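Local coordinates for protein FMN-dependent NADH:quinone oxidoreductase 1 (Bacillus anthracis, PDB 3U7I) that probably acts as an FMN-dependent, NADH-driven quinone reductase that counters electrophilic quinone stress and also cleaves the azo bond of aromatic azo compounds, at residues C[31-36]-C[208-213]; C[111-116]-C[168-173]; C[119-124]-C[175-180]. All coordinates share one frame; numbering follows the deposited sequence.

Contact 1: residues C[31-36]-C[208-213]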
ATOM      1  N   LEU C  31      -4.459   7.642 -24.092  1.00 24.23           N
ATOM      2  CA  LEU C  31      -5.816   8.175 -24.165  1.00 26.56           C
ATOM      3  C   LEU C  31      -6.141   8.747 -25.543  1.00 28.67           C
ATOM      4  O   LEU C  31      -7.249   8.563 -26.059  1.00 28.19           O
ATOM      5  CB  LEU C  31      -6.053   9.220 -23.072  1.00 29.07           C
ATOM      6  CG  LEU C  31      -7.512   9.653 -22.874  1.00 29.70           C
ATOM      7  CD1 LEU C  31      -8.378   8.482 -22.425  1.00 25.47           C
ATOM      8  CD2 LEU C  31      -7.604  10.804 -21.880  1.00 29.79           C
ATOM      9  N   GLU C  32      -5.172   9.436 -26.135  1.00 29.09           N
ATOM     10  CA  GLU C  32      -5.324   9.968 -27.486  1.00 30.53           C
ATOM     11  C   GLU C  32      -5.551   8.836 -28.483  1.00 30.90           C
ATOM     12  O   GLU C  32      -6.460   8.886 -29.314  1.00 33.42           O
ATOM     13  CB  GLU C  32      -4.085  10.774 -27.871  1.00 34.67           C
ATOM     14  CG  GLU C  32      -4.164  11.427 -29.242  1.00 44.13           C
ATOM     15  CD  GLU C  32      -2.907  12.213 -29.597  1.00 53.24           C
ATOM     16  OE1 GLU C  32      -2.006  12.342 -28.735  1.00 54.10           O
ATOM     17  OE2 GLU C  32      -2.823  12.702 -30.745  1.00 58.31           O
ATOM     18  N   SER C  33      -4.717   7.807 -28.381  1.00 32.55           N
ATOM     19  CA  SER C  33      -4.816   6.615 -29.221  1.00 35.56           C
ATOM     20  C   SER C  33      -6.147   5.860 -29.029  1.00 33.10           C
ATOM     21  O   SER C  33      -6.823   5.495 -30.004  1.00 33.04           O
ATOM     22  CB  SER C  33      -3.622   5.697 -28.933  1.00 39.07           C
ATOM     23  OG  SER C  33      -3.627   4.553 -29.764  1.00 43.11           O
ATOM     24  N   TYR C  34      -6.511   5.640 -27.769  1.00 27.99           N
ATOM     25  CA  TYR C  34      -7.768   4.992 -27.407  1.00 27.75           C
ATOM     26  C   TYR C  34      -8.971   5.736 -27.979  1.00 29.22           C
ATOM     27  O   TYR C  34      -9.845   5.125 -28.604  1.00 30.07           O
ATOM     28  CB  TYR C  34      -7.872   4.935 -25.886  1.00 24.67           C
ATOM     29  CG  TYR C  34      -8.946   4.032 -25.321  1.00 22.84           C
ATOM     30  CD1 TYR C  34      -9.009   2.681 -25.663  1.00 22.00           C
ATOM     31  CD2 TYR C  34      -9.853   4.516 -24.387  1.00 22.50           C
ATOM     32  CE1 TYR C  34      -9.980   1.837 -25.110  1.00 19.83           C
ATOM     33  CE2 TYR C  34     -10.823   3.686 -23.826  1.00 22.46           C
ATOM     34  CZ  TYR C  34     -10.882   2.346 -24.193  1.00 23.12           C
ATOM     35  OH  TYR C  34     -11.846   1.530 -23.634  1.00 25.12           O
ATOM     36  N   LYS C  35      -9.017   7.051 -27.758  1.00 29.21           N
ATOM     37  CA  LYS C  35     -10.146   7.867 -28.209  1.00 30.47           C
ATOM     38  C   LYS C  35     -10.411   7.779 -29.722  1.00 31.48           C
ATOM     39  O   LYS C  35     -11.539   7.985 -30.166  1.00 30.63           O
ATOM     40  CB  LYS C  35      -9.974   9.325 -27.773  1.00 33.09           C
ATOM     41  CG  LYS C  35     -10.258   9.584 -26.297  1.00 33.44           C
ATOM     42  CD  LYS C  35     -10.280  11.083 -26.012  1.00 37.09           C
ATOM     43  CE  LYS C  35     -10.211  11.386 -24.517  1.00 41.62           C
ATOM     44  NZ  LYS C  35     -11.535  11.481 -23.830  1.00 42.32           N
ATOM     45  N   GLU C  36      -9.378   7.458 -30.500  1.00 34.77           N
ATOM     46  CA  GLU C  36      -9.515   7.298 -31.953  1.00 39.78           C
ATOM     47  C   GLU C  36     -10.209   6.002 -32.335  1.00 37.52           C
ATOM     48  O   GLU C  36     -10.802   5.903 -33.411  1.00 38.54           O
ATOM     49  CB  GLU C  36      -8.144   7.273 -32.623  1.00 47.37           C
ATOM     50  CG  GLU C  36      -7.417   8.592 -32.682  1.00 56.97           C
ATOM     51  CD  GLU C  36      -6.001   8.426 -33.201  1.00 62.70           C
ATOM     52  OE1 GLU C  36      -5.745   7.438 -33.929  1.00 62.33           O
ATOM     53  OE2 GLU C  36      -5.144   9.277 -32.868  1.00 65.53           O
ATOM     54  N   GLU C 208      -0.632  -0.448 -28.893  1.00 28.73           N
ATOM     55  CA  GLU C 208      -1.088  -1.822 -29.040  1.00 32.12           C
ATOM     56  C   GLU C 208      -2.191  -2.168 -28.034  1.00 31.59           C
ATOM     57  O   GLU C 208      -3.125  -2.897 -28.367  1.00 30.09           O
ATOM     58  CB  GLU C 208       0.097  -2.781 -28.907  1.00 39.59           C
ATOM     59  CG  GLU C 208       1.129  -2.625 -30.016  1.00 48.47           C
ATOM     60  CD  GLU C 208       2.498  -3.179 -29.644  1.00 59.10           C
ATOM     61  OE1 GLU C 208       2.926  -3.004 -28.478  1.00 64.15           O
ATOM     62  OE2 GLU C 208       3.153  -3.785 -30.521  1.00 61.95           O
ATOM     63  N   ALA C 209      -2.086  -1.643 -26.811  1.00 29.97           N
ATOM     64  CA  ALA C 209      -3.114  -1.845 -25.782  1.00 27.96           C
ATOM     65  C   ALA C 209      -4.419  -1.138 -26.138  1.00 27.51           C
ATOM     66  O   ALA C 209      -5.506  -1.663 -25.892  1.00 28.06           O
ATOM     67  CB  ALA C 209      -2.612  -1.367 -24.419  1.00 26.37           C
ATOM     68  N   ALA C 210      -4.298   0.060 -26.708  1.00 28.54           N
ATOM     69  CA  ALA C 210      -5.449   0.837 -27.161  1.00 28.23           C
ATOM     70  C   ALA C 210      -6.227   0.098 -28.253  1.00 29.89           C
ATOM     71  O   ALA C 210      -7.457   0.026 -28.203  1.00 29.20           O
ATOM     72  CB  ALA C 210      -4.999   2.208 -27.656  1.00 27.30           C
ATOM     73  N   SER C 211      -5.504  -0.442 -29.234  1.00 30.61           N
ATOM     74  CA  SER C 211      -6.102  -1.258 -30.292  1.00 31.32           C
ATOM     75  C   SER C 211      -6.818  -2.465 -29.700  1.00 32.26           C
ATOM     76  O   SER C 211      -7.969  -2.757 -30.043  1.00 32.43           O
ATOM     77  CB  SER C 211      -5.028  -1.756 -31.264  1.00 31.80           C
ATOM     78  OG  SER C 211      -4.480  -0.692 -32.012  1.00 38.63           O
ATOM     79  N   ARG C 212      -6.112  -3.180 -28.828  1.00 30.52           N
ATOM     80  CA  ARG C 212      -6.664  -4.360 -28.181  1.00 31.28           C
ATOM     81  C   ARG C 212      -7.962  -4.025 -27.446  1.00 29.21           C
ATOM     82  O   ARG C 212      -9.005  -4.638 -27.701  1.00 29.08           O
ATOM     83  CB  ARG C 212      -5.642  -4.981 -27.216  1.00 32.18           C
ATOM     84  CG  ARG C 212      -6.108  -6.297 -26.581  1.00 33.03           C
ATOM     85  CD  ARG C 212      -5.025  -6.937 -25.719  1.00 33.02           C
ATOM     86  NE  ARG C 212      -4.688  -6.118 -24.562  1.00 34.91           N
ATOM     87  CZ  ARG C 212      -5.400  -6.072 -23.439  1.00 35.19           C
ATOM     88  NH1 ARG C 212      -6.508  -6.794 -23.317  1.00 35.19           N
ATOM     89  NH2 ARG C 212      -5.008  -5.294 -22.441  1.00 32.95           N
ATOM     90  N   LEU C 213      -7.901  -3.042 -26.549  1.00 26.77           N
ATOM     91  CA  LEU C 213      -9.058  -2.703 -25.722  1.00 25.58           C
ATOM     92  C   LEU C 213     -10.246  -2.205 -26.546  1.00 25.04           C
ATOM     93  O   LEU C 213     -11.393  -2.475 -26.205  1.00 26.38           O
ATOM     94  CB  LEU C 213      -8.684  -1.695 -24.624  1.00 27.02           C
ATOM     95  CG  LEU C 213      -7.808  -2.199 -23.464  1.00 25.86           C
ATOM     96  CD1 LEU C 213      -7.313  -1.038 -22.607  1.00 26.38           C
ATOM     97  CD2 LEU C 213      -8.544  -3.234 -22.609  1.00 23.10           C
TER
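The methyl group of A210 lies over the turn of helix 22-37 that carries S33 and Y34. Its CB is 3.4 Å from S33 OG and 3.8 Å from Y34 N, so the small side chain meets a hydroxyl and the backbone beside it as well as carbon. S33 turns its OG anti to the backbone N (chi1 -177°), which carries the oxygen out across the gap to the methyl. This is van der Waals contact, and no hydrogen bond spans the two segments. The close fit shows in the backbone, where the CA atoms of Y34 and A210 are 4.8 Å apart. The axes of 31-36 and 208-213 approach to 8.6 Å and run in the same general direction, with a signed crossing angle of -30°.

One turn further along helix 195-214, the aromatic ring takes over. Y34 CE1 rests 3.8 Å from L213 CB, and the two side chains cross at about a right angle. A210 O lies at the ring edge, near the ring plane, 4.0 Å from Y34 CD1. The phenol oxygen looks past this interface and hydrogen-bonds to T7 OG1 on strand 6-11, while F30 meets the ring within its own helix. Beyond the contact, R212 forms a salt bridge with D181 and a hydrogen bond with Q183, fastening helix 195-214 to the edge strand 181-187. Two helices packed side by side in the same general direction on one face of a five-stranded parallel sheet, the first and last of the chain, are a hallmark of the flavodoxin-like fold.

Contact 2: residues C[111-116]-C[168-173]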
ATOM      1  N   SER C 111      -0.116   5.201  -1.447  1.00 19.12           N
ATOM      2  CA  SER C 111      -1.039   5.164  -0.310  1.00 17.40           C
ATOM      3  C   SER C 111      -2.487   5.449  -0.709  1.00 14.93           C
ATOM      4  O   SER C 111      -3.405   4.783  -0.229  1.00 13.83           O
ATOM      5  CB  SER C 111      -0.596   6.128   0.783  1.00 15.78           C
ATOM      6  OG  SER C 111      -0.475   7.440   0.277  1.00 18.11           O
ATOM      7  N   LYS C 112      -2.700   6.437  -1.578  1.00 15.08           N
ATOM      8  CA  LYS C 112      -4.072   6.767  -1.977  1.00 14.33           C
ATOM      9  C   LYS C 112      -4.708   5.681  -2.854  1.00 13.44           C
ATOM     10  O   LYS C 112      -5.925   5.557  -2.891  1.00 13.12           O
ATOM     11  CB  LYS C 112      -4.178   8.162  -2.623  1.00 13.61           C
ATOM     12  CG  LYS C 112      -3.901   9.331  -1.673  1.00 13.59           C
ATOM     13  CD  LYS C 112      -4.740   9.291  -0.389  1.00 15.72           C
ATOM     14  CE  LYS C 112      -6.250   9.404  -0.654  1.00 18.40           C
ATOM     15  NZ  LYS C 112      -7.047   9.516   0.630  1.00 17.68           N
ATOM     16  N   LEU C 113      -3.893   4.866  -3.528  1.00 13.97           N
ATOM     17  CA  LEU C 113      -4.438   3.725  -4.277  1.00 14.75           C
ATOM     18  C   LEU C 113      -4.909   2.620  -3.317  1.00 15.47           C
ATOM     19  O   LEU C 113      -5.889   1.920  -3.588  1.00 13.08           O
ATOM     20  CB  LEU C 113      -3.433   3.181  -5.303  1.00 11.41           C
ATOM     21  CG  LEU C 113      -3.937   2.095  -6.255  1.00 11.53           C
ATOM     22  CD1 LEU C 113      -5.258   2.499  -6.904  1.00  9.42           C
ATOM     23  CD2 LEU C 113      -2.893   1.773  -7.325  1.00 12.36           C
ATOM     24  N   LYS C 114      -4.215   2.472  -2.190  1.00 15.49           N
ATOM     25  CA  LYS C 114      -4.709   1.602  -1.122  1.00 14.29           C
ATOM     26  C   LYS C 114      -6.059   2.102  -0.600  1.00 15.47           C
ATOM     27  O   LYS C 114      -6.988   1.309  -0.449  1.00 15.85           O
ATOM     28  CB  LYS C 114      -3.700   1.480   0.027  1.00 12.34           C
ATOM     29  CG  LYS C 114      -4.148   0.521   1.137  1.00 11.98           C
ATOM     30  CD  LYS C 114      -4.696  -0.790   0.556  1.00 13.73           C
ATOM     31  CE  LYS C 114      -4.848  -1.908   1.610  1.00 13.03           C
ATOM     32  NZ  LYS C 114      -5.675  -1.539   2.792  1.00 12.57           N
ATOM     33  N   ASP C 115      -6.175   3.407  -0.332  1.00 16.27           N
ATOM     34  CA  ASP C 115      -7.453   3.982   0.090  1.00 13.65           C
ATOM     35  C   ASP C 115      -8.536   3.698  -0.949  1.00 14.69           C
ATOM     36  O   ASP C 115      -9.685   3.407  -0.598  1.00 17.19           O
ATOM     37  CB  ASP C 115      -7.358   5.495   0.276  1.00 12.79           C
ATOM     38  CG  ASP C 115      -6.572   5.881   1.498  1.00 15.94           C
ATOM     39  OD1 ASP C 115      -6.429   5.038   2.406  1.00 16.71           O
ATOM     40  OD2 ASP C 115      -6.118   7.039   1.554  1.00 17.23           O
ATOM     41  N   TYR C 116      -8.172   3.803  -2.225  1.00 12.89           N
ATOM     42  CA  TYR C 116      -9.136   3.530  -3.289  1.00 14.50           C
ATOM     43  C   TYR C 116      -9.560   2.060  -3.256  1.00 15.21           C
ATOM     44  O   TYR C 116     -10.747   1.749  -3.398  1.00 15.42           O
ATOM     45  CB  TYR C 116      -8.574   3.912  -4.667  1.00 12.48           C
ATOM     46  CG  TYR C 116      -9.576   3.755  -5.793  1.00 13.68           C
ATOM     47  CD1 TYR C 116     -10.553   4.722  -6.026  1.00 13.43           C
ATOM     48  CD2 TYR C 116      -9.552   2.635  -6.615  1.00 12.27           C
ATOM     49  CE1 TYR C 116     -11.480   4.572  -7.069  1.00 15.12           C
ATOM     50  CE2 TYR C 116     -10.478   2.472  -7.652  1.00 12.20           C
ATOM     51  CZ  TYR C 116     -11.428   3.438  -7.876  1.00 14.43           C
ATOM     52  OH  TYR C 116     -12.332   3.263  -8.910  1.00 15.69           O
ATOM     53  N   LYS C 168       2.097  -7.080  -8.355  1.00 17.28           N
ATOM     54  CA  LYS C 168       1.636  -8.331  -7.758  1.00 18.24           C
ATOM     55  C   LYS C 168       0.291  -8.145  -7.058  1.00 19.25           C
ATOM     56  O   LYS C 168      -0.648  -8.921  -7.264  1.00 22.17           O
ATOM     57  CB  LYS C 168       2.693  -8.888  -6.793  1.00 13.17           C
ATOM     58  CG  LYS C 168       3.917  -9.417  -7.518  1.00 16.15           C
ATOM     59  CD  LYS C 168       4.926 -10.022  -6.559  1.00 17.50           C
ATOM     60  CE  LYS C 168       5.968 -10.840  -7.319  1.00 20.04           C
ATOM     61  NZ  LYS C 168       6.797 -11.636  -6.371  1.00 26.43           N
ATOM     62  N   TYR C 169       0.194  -7.096  -6.251  1.00 13.35           N
ATOM     63  CA  TYR C 169      -1.031  -6.815  -5.521  1.00 13.93           C
ATOM     64  C   TYR C 169      -2.182  -6.482  -6.462  1.00 15.44           C
ATOM     65  O   TYR C 169      -3.253  -7.088  -6.374  1.00 17.11           O
ATOM     66  CB  TYR C 169      -0.805  -5.675  -4.537  1.00 15.23           C
ATOM     67  CG  TYR C 169      -2.034  -5.259  -3.777  1.00 13.73           C
ATOM     68  CD1 TYR C 169      -2.509  -6.023  -2.721  1.00 16.02           C
ATOM     69  CD2 TYR C 169      -2.718  -4.099  -4.108  1.00 14.92           C
ATOM     70  CE1 TYR C 169      -3.629  -5.644  -2.013  1.00 16.61           C
ATOM     71  CE2 TYR C 169      -3.843  -3.710  -3.408  1.00 14.66           C
ATOM     72  CZ  TYR C 169      -4.299  -4.481  -2.358  1.00 15.73           C
ATOM     73  OH  TYR C 169      -5.416  -4.094  -1.642  1.00 14.77           O
ATOM     74  N   LEU C 170      -1.975  -5.535  -7.373  1.00 13.79           N
ATOM     75  CA  LEU C 170      -3.064  -5.144  -8.275  1.00 13.04           C
ATOM     76  C   LEU C 170      -3.604  -6.306  -9.114  1.00 15.58           C
ATOM     77  O   LEU C 170      -4.818  -6.496  -9.183  1.00 17.04           O
ATOM     78  CB  LEU C 170      -2.670  -3.953  -9.161  1.00 15.55           C
ATOM     79  CG  LEU C 170      -2.462  -2.633  -8.412  1.00 17.07           C
ATOM     80  CD1 LEU C 170      -1.883  -1.570  -9.327  1.00 17.95           C
ATOM     81  CD2 LEU C 170      -3.771  -2.162  -7.793  1.00 17.32           C
ATOM     82  N   LYS C 171      -2.717  -7.073  -9.754  1.00 15.96           N
ATOM     83  CA  LYS C 171      -3.145  -8.231 -10.537  1.00 15.30           C
ATOM     84  C   LYS C 171      -3.966  -9.205  -9.679  1.00 18.04           C
ATOM     85  O   LYS C 171      -5.040  -9.674 -10.087  1.00 17.58           O
ATOM     86  CB  LYS C 171      -1.938  -8.971 -11.118  1.00 17.55           C
ATOM     87  CG  LYS C 171      -2.315 -10.025 -12.161  1.00 19.85           C
ATOM     88  CD  LYS C 171      -1.106 -10.799 -12.629  1.00 23.88           C
ATOM     89  CE  LYS C 171      -1.470 -11.696 -13.791  1.00 28.40           C
ATOM     90  NZ  LYS C 171      -0.352 -12.627 -14.088  1.00 32.62           N
ATOM     91  N   ALA C 172      -3.437  -9.502  -8.488  1.00 19.26           N
ATOM     92  CA  ALA C 172      -4.069 -10.432  -7.545  1.00 19.06           C
ATOM     93  C   ALA C 172      -5.473  -9.991  -7.139  1.00 18.80           C
ATOM     94  O   ALA C 172      -6.428 -10.782  -7.227  1.00 19.58           O
ATOM     95  CB  ALA C 172      -3.186 -10.622  -6.297  1.00 17.98           C
HETATM   96  N   MSE C 173      -5.591  -8.737  -6.689  1.00 13.69           N
HETATM   97  CA  MSE C 173      -6.865  -8.211  -6.209  1.00 15.88           C
HETATM   98  C   MSE C 173      -7.888  -8.206  -7.333  1.00 18.37           C
HETATM   99  O   MSE C 173      -9.031  -8.641  -7.157  1.00 16.67           O
HETATM  100  CB  MSE C 173      -6.705  -6.803  -5.649  1.00 13.61           C
HETATM  101  CG  MSE C 173      -5.871  -6.751  -4.372  1.00 15.23           C
HETATM  102 SE   MSE C 173      -6.545  -7.894  -2.937  0.71 20.43          SE
HETATM  103  CE  MSE C 173      -5.319  -9.388  -3.108  1.00 15.88           C
TER
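L113 and L170 reach toward each other tip to tip, bridging helices 111-120 and 165-177 on one face of the flavodoxin-like alpha/beta sandwich. The backbones stand well apart, with L113 CA and L170 CA 9.8 Å from each other, and the side chains do the spanning. L113 holds CG anti to its N (chi1 -173°) and thereby extends CD2 to within 4.0 Å of L170 CD1. The same methyl is 4.1 Å from L170 CD2, so it nests against both branches of its partner. This pair is the closely packed, wholly apolar part of the contact.

The K114-Y169 crossing is equally buried but polar. The two side chains meet at about a right angle, K114 CE and CD passing Y169 OH at 4.0 Å, a carbon-to-hydroxyl contact; no hydrogen bond joins the two segments. Both polar ends are engaged by the dimer partner instead: Y169 OH bonds to N106 O of the second subunit, and K114 NZ to H105 O of the second subunit. Bends at chi2 and chi4 fold the lysine chain, and its NZ also forms a salt bridge with D118. Selenomethionine M173 packs its CG over one face of the Y169 ring, towards the rim. In contrast to this buried interior, the outer surface of helix 165-177 has K171 exposed to solvent.

D115 likewise faces the dimer partner, its OD1 hydrogen-bonded to S111 OG of the second subunit. Its other carboxylate oxygen is held within the helix: K112 NZ, which also bonds to V54 O, meets D115 OD2 at 2.8 Å on the anti side, 25° out of the carboxylate plane.

Contact 3: residues C[119-124]-C[175-180]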
ATOM      1  N   ASN C 119     -12.194   1.498  -0.829  1.00 15.48           N
ATOM      2  CA  ASN C 119     -13.513   1.990  -1.250  1.00 16.47           C
ATOM      3  C   ASN C 119     -14.261   1.016  -2.169  1.00 17.57           C
ATOM      4  O   ASN C 119     -15.492   0.959  -2.156  1.00 16.88           O
ATOM      5  CB  ASN C 119     -13.373   3.334  -1.971  1.00 14.48           C
ATOM      6  CG  ASN C 119     -13.250   4.507  -1.015  1.00 17.67           C
ATOM      7  OD1 ASN C 119     -14.226   5.213  -0.765  1.00 17.64           O
ATOM      8  ND2 ASN C 119     -12.044   4.730  -0.485  1.00 16.26           N
ATOM      9  N   ILE C 120     -13.510   0.251  -2.966  1.00 17.09           N
ATOM     10  CA  ILE C 120     -14.113  -0.595  -3.997  1.00 14.85           C
ATOM     11  C   ILE C 120     -14.158  -2.095  -3.663  1.00 16.66           C
ATOM     12  O   ILE C 120     -14.901  -2.846  -4.299  1.00 17.52           O
ATOM     13  CB  ILE C 120     -13.422  -0.394  -5.362  1.00 14.67           C
ATOM     14  CG1 ILE C 120     -11.988  -0.922  -5.308  1.00 17.13           C
ATOM     15  CG2 ILE C 120     -13.473   1.088  -5.777  1.00 14.74           C
ATOM     16  CD1 ILE C 120     -11.375  -1.133  -6.656  1.00 22.34           C
HETATM   17  N   MSE C 121     -13.371  -2.543  -2.686  1.00 14.50           N
HETATM   18  CA  MSE C 121     -13.482  -3.943  -2.248  1.00 18.02           C
HETATM   19  C   MSE C 121     -14.474  -4.054  -1.099  1.00 19.89           C
HETATM   20  O   MSE C 121     -14.101  -3.914   0.076  1.00 21.92           O
HETATM   21  CB  MSE C 121     -12.125  -4.532  -1.860  1.00 18.28           C
HETATM   22  CG  MSE C 121     -11.210  -4.756  -3.048  1.00 17.51           C
HETATM   23 SE   MSE C 121      -9.528  -5.485  -2.499  0.60 24.66          SE
HETATM   24  CE  MSE C 121     -10.167  -7.195  -1.799  1.00 18.11           C
ATOM     25  N   ILE C 122     -15.739  -4.296  -1.459  1.00 19.31           N
ATOM     26  CA  ILE C 122     -16.862  -4.239  -0.527  1.00 21.40           C
ATOM     27  C   ILE C 122     -17.695  -5.515  -0.640  1.00 22.66           C
ATOM     28  O   ILE C 122     -18.078  -5.908  -1.744  1.00 20.73           O
ATOM     29  CB  ILE C 122     -17.761  -3.004  -0.824  1.00 17.44           C
ATOM     30  CG1 ILE C 122     -16.946  -1.709  -0.734  1.00 19.09           C
ATOM     31  CG2 ILE C 122     -18.959  -2.938   0.111  1.00 19.45           C
ATOM     32  CD1 ILE C 122     -16.418  -1.422   0.635  1.00 20.74           C
ATOM     33  N   ALA C 123     -17.963  -6.161   0.498  1.00 24.67           N
ATOM     34  CA  ALA C 123     -18.730  -7.407   0.514  1.00 23.33           C
ATOM     35  C   ALA C 123     -20.162  -7.174   0.039  1.00 25.42           C
ATOM     36  O   ALA C 123     -20.760  -6.127   0.311  1.00 26.44           O
ATOM     37  CB  ALA C 123     -18.714  -8.036   1.905  1.00 26.56           C
ATOM     38  N   ARG C 124     -20.705  -8.155  -0.674  1.00 27.98           N
ATOM     39  CA  ARG C 124     -22.051  -8.048  -1.233  1.00 31.47           C
ATOM     40  C   ARG C 124     -22.114  -7.093  -2.434  1.00 30.14           C
ATOM     41  O   ARG C 124     -23.170  -6.948  -3.064  1.00 33.01           O
ATOM     42  CB  ARG C 124     -23.056  -7.633  -0.145  1.00 39.33           C
ATOM     43  CG  ARG C 124     -23.472  -8.770   0.808  1.00 48.69           C
ATOM     44  CD  ARG C 124     -24.018  -8.245   2.136  1.00 55.46           C
ATOM     45  NE  ARG C 124     -25.088  -7.267   1.950  1.00 62.65           N
ATOM     46  CZ  ARG C 124     -25.213  -6.148   2.661  1.00 66.64           C
ATOM     47  NH1 ARG C 124     -26.219  -5.312   2.420  1.00 68.65           N
ATOM     48  NH2 ARG C 124     -24.335  -5.860   3.613  1.00 66.49           N
ATOM     49  N   ASN C 175      -7.926  -9.938 -10.112  1.00 17.68           N
ATOM     50  CA  ASN C 175      -8.264 -11.312 -10.489  1.00 22.95           C
ATOM     51  C   ASN C 175      -9.256 -11.906  -9.494  1.00 22.16           C
ATOM     52  O   ASN C 175     -10.227 -12.583  -9.867  1.00 21.31           O
ATOM     53  CB  ASN C 175      -7.029 -12.201 -10.611  1.00 27.99           C
ATOM     54  CG  ASN C 175      -7.365 -13.565 -11.196  1.00 35.96           C
ATOM     55  OD1 ASN C 175      -7.285 -13.772 -12.411  1.00 40.05           O
ATOM     56  ND2 ASN C 175      -7.752 -14.501 -10.335  1.00 37.65           N
ATOM     57  N   PHE C 176      -9.010 -11.631  -8.218  1.00 20.47           N
ATOM     58  CA  PHE C 176      -9.947 -12.014  -7.173  1.00 21.67           C
ATOM     59  C   PHE C 176     -11.359 -11.474  -7.445  1.00 21.35           C
ATOM     60  O   PHE C 176     -12.335 -12.220  -7.378  1.00 23.20           O
ATOM     61  CB  PHE C 176      -9.442 -11.551  -5.807  1.00 21.89           C
ATOM     62  CG  PHE C 176     -10.453 -11.692  -4.718  1.00 21.20           C
ATOM     63  CD1 PHE C 176     -10.953 -12.943  -4.380  1.00 21.43           C
ATOM     64  CD2 PHE C 176     -10.901 -10.575  -4.025  1.00 20.97           C
ATOM     65  CE1 PHE C 176     -11.891 -13.081  -3.368  1.00 21.75           C
ATOM     66  CE2 PHE C 176     -11.838 -10.704  -3.013  1.00 21.74           C
ATOM     67  CZ  PHE C 176     -12.336 -11.961  -2.686  1.00 21.07           C
ATOM     68  N   LEU C 177     -11.466 -10.180  -7.744  1.00 17.00           N
ATOM     69  CA  LEU C 177     -12.759  -9.562  -8.016  1.00 16.82           C
ATOM     70  C   LEU C 177     -13.435 -10.171  -9.242  1.00 18.85           C
ATOM     71  O   LEU C 177     -14.653 -10.079  -9.392  1.00 17.91           O
ATOM     72  CB  LEU C 177     -12.618  -8.041  -8.188  1.00 17.02           C
ATOM     73  CG  LEU C 177     -12.202  -7.269  -6.930  1.00 16.42           C
ATOM     74  CD1 LEU C 177     -12.288  -5.744  -7.134  1.00 15.85           C
ATOM     75  CD2 LEU C 177     -13.038  -7.714  -5.722  1.00 14.97           C
ATOM     76  N   GLY C 178     -12.641 -10.795 -10.111  1.00 21.87           N
ATOM     77  CA  GLY C 178     -13.147 -11.403 -11.333  1.00 24.13           C
ATOM     78  C   GLY C 178     -12.576 -10.791 -12.602  1.00 22.60           C
ATOM     79  O   GLY C 178     -12.875 -11.231 -13.717  1.00 20.27           O
ATOM     80  N   ILE C 179     -11.757  -9.761 -12.435  1.00 21.90           N
ATOM     81  CA  ILE C 179     -11.166  -9.067 -13.576  1.00 22.86           C
ATOM     82  C   ILE C 179      -9.869  -9.786 -13.965  1.00 22.79           C
ATOM     83  O   ILE C 179      -8.814  -9.604 -13.347  1.00 24.61           O
ATOM     84  CB  ILE C 179     -10.968  -7.545 -13.280  1.00 24.22           C
ATOM     85  CG1 ILE C 179     -12.296  -6.923 -12.808  1.00 23.92           C
ATOM     86  CG2 ILE C 179     -10.402  -6.820 -14.495  1.00 22.80           C
ATOM     87  CD1 ILE C 179     -12.164  -5.575 -12.148  1.00 24.92           C
ATOM     88  N   GLU C 180      -9.973 -10.634 -14.980  1.00 24.17           N
ATOM     89  CA  GLU C 180      -8.895 -11.539 -15.338  1.00 28.53           C
ATOM     90  C   GLU C 180      -8.127 -11.086 -16.571  1.00 29.32           C
ATOM     91  O   GLU C 180      -7.021 -11.567 -16.828  1.00 32.03           O
ATOM     92  CB  GLU C 180      -9.449 -12.945 -15.539  1.00 32.96           C
ATOM     93  CG  GLU C 180     -10.119 -13.489 -14.294  1.00 37.37           C
ATOM     94  CD  GLU C 180     -10.517 -14.937 -14.428  1.00 44.11           C
ATOM     95  OE1 GLU C 180     -10.805 -15.374 -15.566  1.00 44.50           O
ATOM     96  OE2 GLU C 180     -10.537 -15.638 -13.393  1.00 47.40           O
TER
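A Schellman motif ends helix 165-177, and the side chains just before it meet the residue at which helix 111-120 gives way to loop. G178, with positive phi, is the C-prime residue: I179 N bonds back to F174 O, and G178 N makes a weak 3.0 Å bond to N175 O. F176 and L177, in the last turn, point toward selenomethionine M121. The M121 methyl CE lies 4.1 Å from F176 CE2 and equally close to CD2, approaching that side of the ring obliquely. Nearer its root, M121 CG packs 4.3 Å from L177 CD1, so one side chain touches both neighbours. Its chi2 is extended, and the bend at chi3 (64°) swings CE towards the CD2-CE2 side of the phenyl ring.

In the flavodoxin-like fold these are the C-terminal ends of two helices on the same face of the parallel sheet, the first running out into loop at M121, the second closed by the Schellman turn. The first exit is held by T126, whose OG1 bonds to both I120 O and I122 N. Beside the second, the backbone of L177 hydrogen-bonds with L138. The interface continues into the dimer: the F176 ring meets that of W159 of the second subunit with the planes at about 35°, and M121 packs on N106 of the second subunit.

In the fold
From the N terminus, the chain builds strand 6-11 and then helix 22-37, whose later turns pack against helix 195-214, the last helix of the chain. Contact 1 closes a loop of 171 residues that holds the other four strands of the parallel sheet. Contacts 2 and 3 nest inside it, on the other face of the parallel sheet, with contact 2 centred about 24 Å from the centre of contact 1. Segments 111-116 and 119-124 come first, then 168-173 and 175-180, so these two loops cross. Both join helix 111-120 to helix 165-177, with contact 3 at the C-terminal ends. Their centres are about 11 Å apart, and M173 SE touches M121 SE at 3.9 Å.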